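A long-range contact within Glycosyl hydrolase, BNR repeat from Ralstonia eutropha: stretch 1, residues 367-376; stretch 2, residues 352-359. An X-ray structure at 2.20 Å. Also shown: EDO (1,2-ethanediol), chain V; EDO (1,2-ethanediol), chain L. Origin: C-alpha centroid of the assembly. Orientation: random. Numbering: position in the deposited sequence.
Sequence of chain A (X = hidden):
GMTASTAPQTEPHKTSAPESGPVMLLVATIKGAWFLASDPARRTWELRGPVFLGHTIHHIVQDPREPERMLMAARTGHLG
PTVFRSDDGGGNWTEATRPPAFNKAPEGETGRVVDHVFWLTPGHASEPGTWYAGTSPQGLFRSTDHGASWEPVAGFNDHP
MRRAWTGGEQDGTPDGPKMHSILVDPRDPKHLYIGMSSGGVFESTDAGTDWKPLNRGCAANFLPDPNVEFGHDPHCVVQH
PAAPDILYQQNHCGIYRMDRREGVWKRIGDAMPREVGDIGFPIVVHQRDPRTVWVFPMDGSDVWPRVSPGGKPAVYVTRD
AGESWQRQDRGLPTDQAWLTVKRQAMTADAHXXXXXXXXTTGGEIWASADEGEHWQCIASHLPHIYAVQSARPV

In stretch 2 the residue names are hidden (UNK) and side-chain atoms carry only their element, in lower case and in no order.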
# COMPACT_ATOMS: atom_id res chain seq x y z
N ALA A 367 -11.47 -13.25 -1.83
CA ALA A 367 -12.39 -12.14 -2.18
C ALA A 367 -13.65 -12.15 -1.32
O ALA A 367 -14.13 -13.20 -0.97
CB ALA A 367 -12.78 -12.19 -3.65
N SER A 368 -14.10 -10.96 -0.95
CA SER A 368 -15.36 -10.76 -0.26
C SER A 368 -16.15 -9.74 -1.04
O SER A 368 -15.57 -8.74 -1.46
CB SER A 368 -15.13 -10.21 1.12
OG SER A 368 -16.37 -9.94 1.72
N ALA A 369 -17.43 -9.99 -1.27
CA ALA A 369 -18.33 -9.02 -1.89
C ALA A 369 -19.31 -8.45 -0.85
O ALA A 369 -20.28 -7.79 -1.24
CB ALA A 369 -19.12 -9.67 -3.05
N ASP A 370 -19.06 -8.68 0.45
CA ASP A 370 -19.92 -8.18 1.54
C ASP A 370 -19.14 -7.58 2.73
O ASP A 370 -19.40 -7.91 3.88
CB ASP A 370 -20.93 -9.26 1.99
CG ASP A 370 -20.27 -10.51 2.59
OD1 ASP A 370 -19.05 -10.71 2.46
OD2 ASP A 370 -20.99 -11.32 3.20
N GLU A 371 -18.21 -6.69 2.43
CA GLU A 371 -17.45 -5.96 3.42
C GLU A 371 -16.62 -6.84 4.38
O GLU A 371 -16.41 -6.49 5.54
CB GLU A 371 -18.41 -5.00 4.16
CG GLU A 371 -19.16 -4.05 3.20
CD GLU A 371 -20.06 -3.02 3.88
OE1 GLU A 371 -20.47 -3.28 5.04
OE2 GLU A 371 -20.38 -1.98 3.20
N GLY A 372 -16.14 -7.96 3.85
CA GLY A 372 -15.32 -8.92 4.58
C GLY A 372 -16.03 -9.98 5.41
O GLY A 372 -15.36 -10.79 6.04
N GLU A 373 -17.36 -10.00 5.41
CA GLU A 373 -18.10 -11.00 6.18
C GLU A 373 -17.91 -12.44 5.66
O GLU A 373 -17.85 -13.35 6.46
CB GLU A 373 -19.58 -10.62 6.24
CG GLU A 373 -19.84 -9.34 7.03
CD GLU A 373 -19.50 -9.49 8.52
OE1 GLU A 373 -19.97 -10.48 9.13
OE2 GLU A 373 -18.78 -8.60 9.07
N HIS A 374 -17.85 -12.63 4.35
CA HIS A 374 -17.60 -13.95 3.75
C HIS A 374 -16.47 -13.82 2.75
O HIS A 374 -16.32 -12.79 2.11
CB HIS A 374 -18.84 -14.51 3.08
CG HIS A 374 -19.98 -14.73 4.03
ND1 HIS A 374 -20.83 -13.71 4.41
CD2 HIS A 374 -20.42 -15.84 4.66
CE1 HIS A 374 -21.73 -14.18 5.26
NE2 HIS A 374 -21.50 -15.48 5.42
N TRP A 375 -15.65 -14.88 2.68
CA TRP A 375 -14.48 -14.95 1.82
C TRP A 375 -14.60 -16.17 0.92
O TRP A 375 -15.16 -17.18 1.32
CB TRP A 375 -13.19 -15.03 2.68
CG TRP A 375 -12.99 -13.81 3.50
CD1 TRP A 375 -13.36 -13.63 4.79
CD2 TRP A 375 -12.41 -12.58 3.06
NE1 TRP A 375 -13.02 -12.35 5.20
CE2 TRP A 375 -12.43 -11.69 4.15
CE3 TRP A 375 -11.87 -12.15 1.84
CZ2 TRP A 375 -11.96 -10.38 4.05
CZ3 TRP A 375 -11.39 -10.85 1.76
CH2 TRP A 375 -11.45 -9.98 2.85
N GLN A 376 -14.06 -16.04 -0.28
CA GLN A 376 -14.02 -17.09 -1.28
C GLN A 376 -12.65 -17.00 -1.94
O GLN A 376 -12.21 -15.92 -2.33
CB GLN A 376 -15.11 -16.86 -2.32
CG GLN A 376 -15.21 -17.85 -3.49
CD GLN A 376 -15.81 -19.22 -3.13
OE1 GLN A 376 -16.83 -19.32 -2.41
NE2 GLN A 376 -15.20 -20.29 -3.68
N UNK A 352 -21.31 -1.18 -3.77
CA UNK A 352 -22.22 -1.19 -2.64
C UNK A 352 -22.86 -2.58 -2.58
O UNK A 352 -23.60 -2.94 -3.49
c UNK A 352 -23.29 -0.11 -2.79
N UNK A 353 -22.51 -3.41 -1.57
CA UNK A 353 -21.56 -3.22 -0.49
C UNK A 353 -20.12 -3.30 -0.99
O UNK A 353 -19.86 -3.87 -2.03
c UNK A 353 -22.65 -5.28 -0.22
c UNK A 353 -23.15 -4.72 -1.49
c UNK A 353 -21.83 -4.38 0.45
N UNK A 354 -19.22 -2.71 -0.24
CA UNK A 354 -17.82 -2.71 -0.57
C UNK A 354 -17.26 -4.13 -0.45
O UNK A 354 -17.55 -4.85 0.50
c UNK A 354 -17.33 -0.33 -0.13
c UNK A 354 -15.55 -2.02 0.27
c UNK A 354 -17.03 -1.72 0.32
N UNK A 355 -16.52 -4.52 -1.48
CA UNK A 355 -15.84 -5.77 -1.56
C UNK A 355 -14.41 -5.56 -1.11
O UNK A 355 -13.87 -4.45 -1.25
N UNK A 356 -13.84 -6.60 -0.50
CA UNK A 356 -12.49 -6.57 0.08
C UNK A 356 -11.73 -7.81 -0.43
O UNK A 356 -12.28 -8.90 -0.64
c UNK A 356 -12.55 -6.53 1.62
c UNK A 356 -11.14 -6.31 2.21
c UNK A 356 -13.50 -5.44 2.11
N UNK A 357 -10.44 -7.64 -0.66
CA UNK A 357 -9.65 -8.68 -1.30
C UNK A 357 -8.30 -8.75 -0.69
O UNK A 357 -7.77 -7.74 -0.28
c UNK A 357 -11.24 -6.64 -3.52
c UNK A 357 -11.53 -8.95 -4.12
c UNK A 357 -10.76 -7.96 -3.51
o UNK A 357 -14.40 -7.05 -5.38
c UNK A 357 -9.47 -8.32 -2.79
c UNK A 357 -12.75 -8.63 -4.74
c UNK A 357 -13.19 -7.34 -4.75
c UNK A 357 -12.45 -6.34 -4.12
N UNK A 358 -7.71 -9.94 -0.65
CA UNK A 358 -6.31 -10.03 -0.24
C UNK A 358 -5.56 -11.15 -0.94
O UNK A 358 -6.16 -12.14 -1.35
c UNK A 358 -6.64 -11.34 1.98
c UNK A 358 -6.27 -13.60 2.74
c UNK A 358 -7.89 -11.36 2.58
c UNK A 358 -8.36 -12.53 3.21
c UNK A 358 -5.83 -12.46 2.10
c UNK A 358 -6.13 -10.07 1.30
c UNK A 358 -7.53 -13.64 3.30
N UNK A 359 -4.24 -10.98 -1.03
CA UNK A 359 -3.34 -11.94 -1.68
C UNK A 359 -2.29 -12.38 -0.70
O UNK A 359 -1.71 -11.56 -0.02
C1 EDO V . -22.59 -6.13 5.15
O1 EDO V . -22.06 -7.42 5.45
C2 EDO V . -22.49 -5.89 3.64
O2 EDO V . -23.27 -6.84 2.91
C1 EDO L . -23.23 -12.24 8.89
O1 EDO L . -22.02 -12.10 8.16
C2 EDO L . -23.42 -13.71 9.18
O2 EDO L . -24.33 -13.88 10.27
O HOH W 1 -15.97 -8.84 -4.31

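Position 352 carries a single side-chain carbon, which points away from stretch 1 and makes no contact there. This is Ala352, and the pairing has not yet begun at this end.

Position 353 has three carbons that close a ring onto its own backbone N, approaching Ala369 O and Glu371 CG, and the peptide bond before it is cis. That ring can only be Pro353. Its CB lies 3.8 Å from Glu371 CG and its CG 3.6 Å from Ala369 O, so a rigid, exposed ring packs against the start of the turn and the aliphatic part of a glutamate.

At position 354 one carbon carries two more, a beta-branched side chain with no heteroatom that points sideways and comes near the Glu371 side chain: Val354. The backbone does the main work. Glu371 N donates to Val354 O at 2.7 Å, tying the turn of stretch 1 to a residue that lies outside the strand.

Position 355 has no side-chain atoms, and its bare backbone lies against Ser368 O: Gly355. Here the chains come very close, with Gly355 CA 3.0 Å from Ser368 O and 4.1 Å from Ala369 CA. A CB in the ideal place would sit 2.9 Å from Ser368 O, a clash, so the close approach depends on the bare backbone.

Position 356 again shows one carbon bearing two, now at the start of the strand, and these touch Trp375 and Gly372: Val356. It forms an antiparallel hydrogen-bonded pair with Ser368, Val356 N to Ser368 O at 2.9 Å and Ser368 N to Val356 O at 2.8 Å. Its CG1 is 3.7 Å from Trp375 CH2, while its CG2 reaches to 4.0 Å from Gly372 N.

Position 357 has one carbon, then a six-carbon ring bearing an oxygen, and the ring meets Ala367 CB: Tyr357. It forms the non-hydrogen-bonded pair with Ala367, on the sheet face away from Val356 and Ser368. Tyr357 CD1 meets Ala367 CB at 3.5 Å, and a water donates both to Tyr357 OH at 2.6 Å and to Ser368 O at 2.9 Å, linking the ring's far end back to the partner strand.

Position 358 has one carbon and a six-carbon ring without oxygen, which meets Trp375: Phe358. Its CD2 lies 3.6 Å from Trp375 CZ3, and its edge points toward the face of the indole, with the six-membered ring centroids 5.0 Å apart and the planes at 61°.

Position 359 lacks side-chain atoms and touches nothing in stretch 1: Gly359.

The contact works by layering side-chain packing on a short antiparallel pairing. Two hydrogen bonds between Ser368 and Val356 accompany the register, and Glu371 N extends the grip past the strand. Within stretch 1, a type I' turn runs from Asp370 to Glu373, and Ser368 OG accepts from Asp370 N at 3.2 Å and from Gly372 N at 2.9 Å. The rule to read is economy: a glycine where backbones crowd, and apolar side chains, Val356 and Phe358, where the indole of Trp375 packs.

Stretch 2, residues 352-359: APVGVYFG
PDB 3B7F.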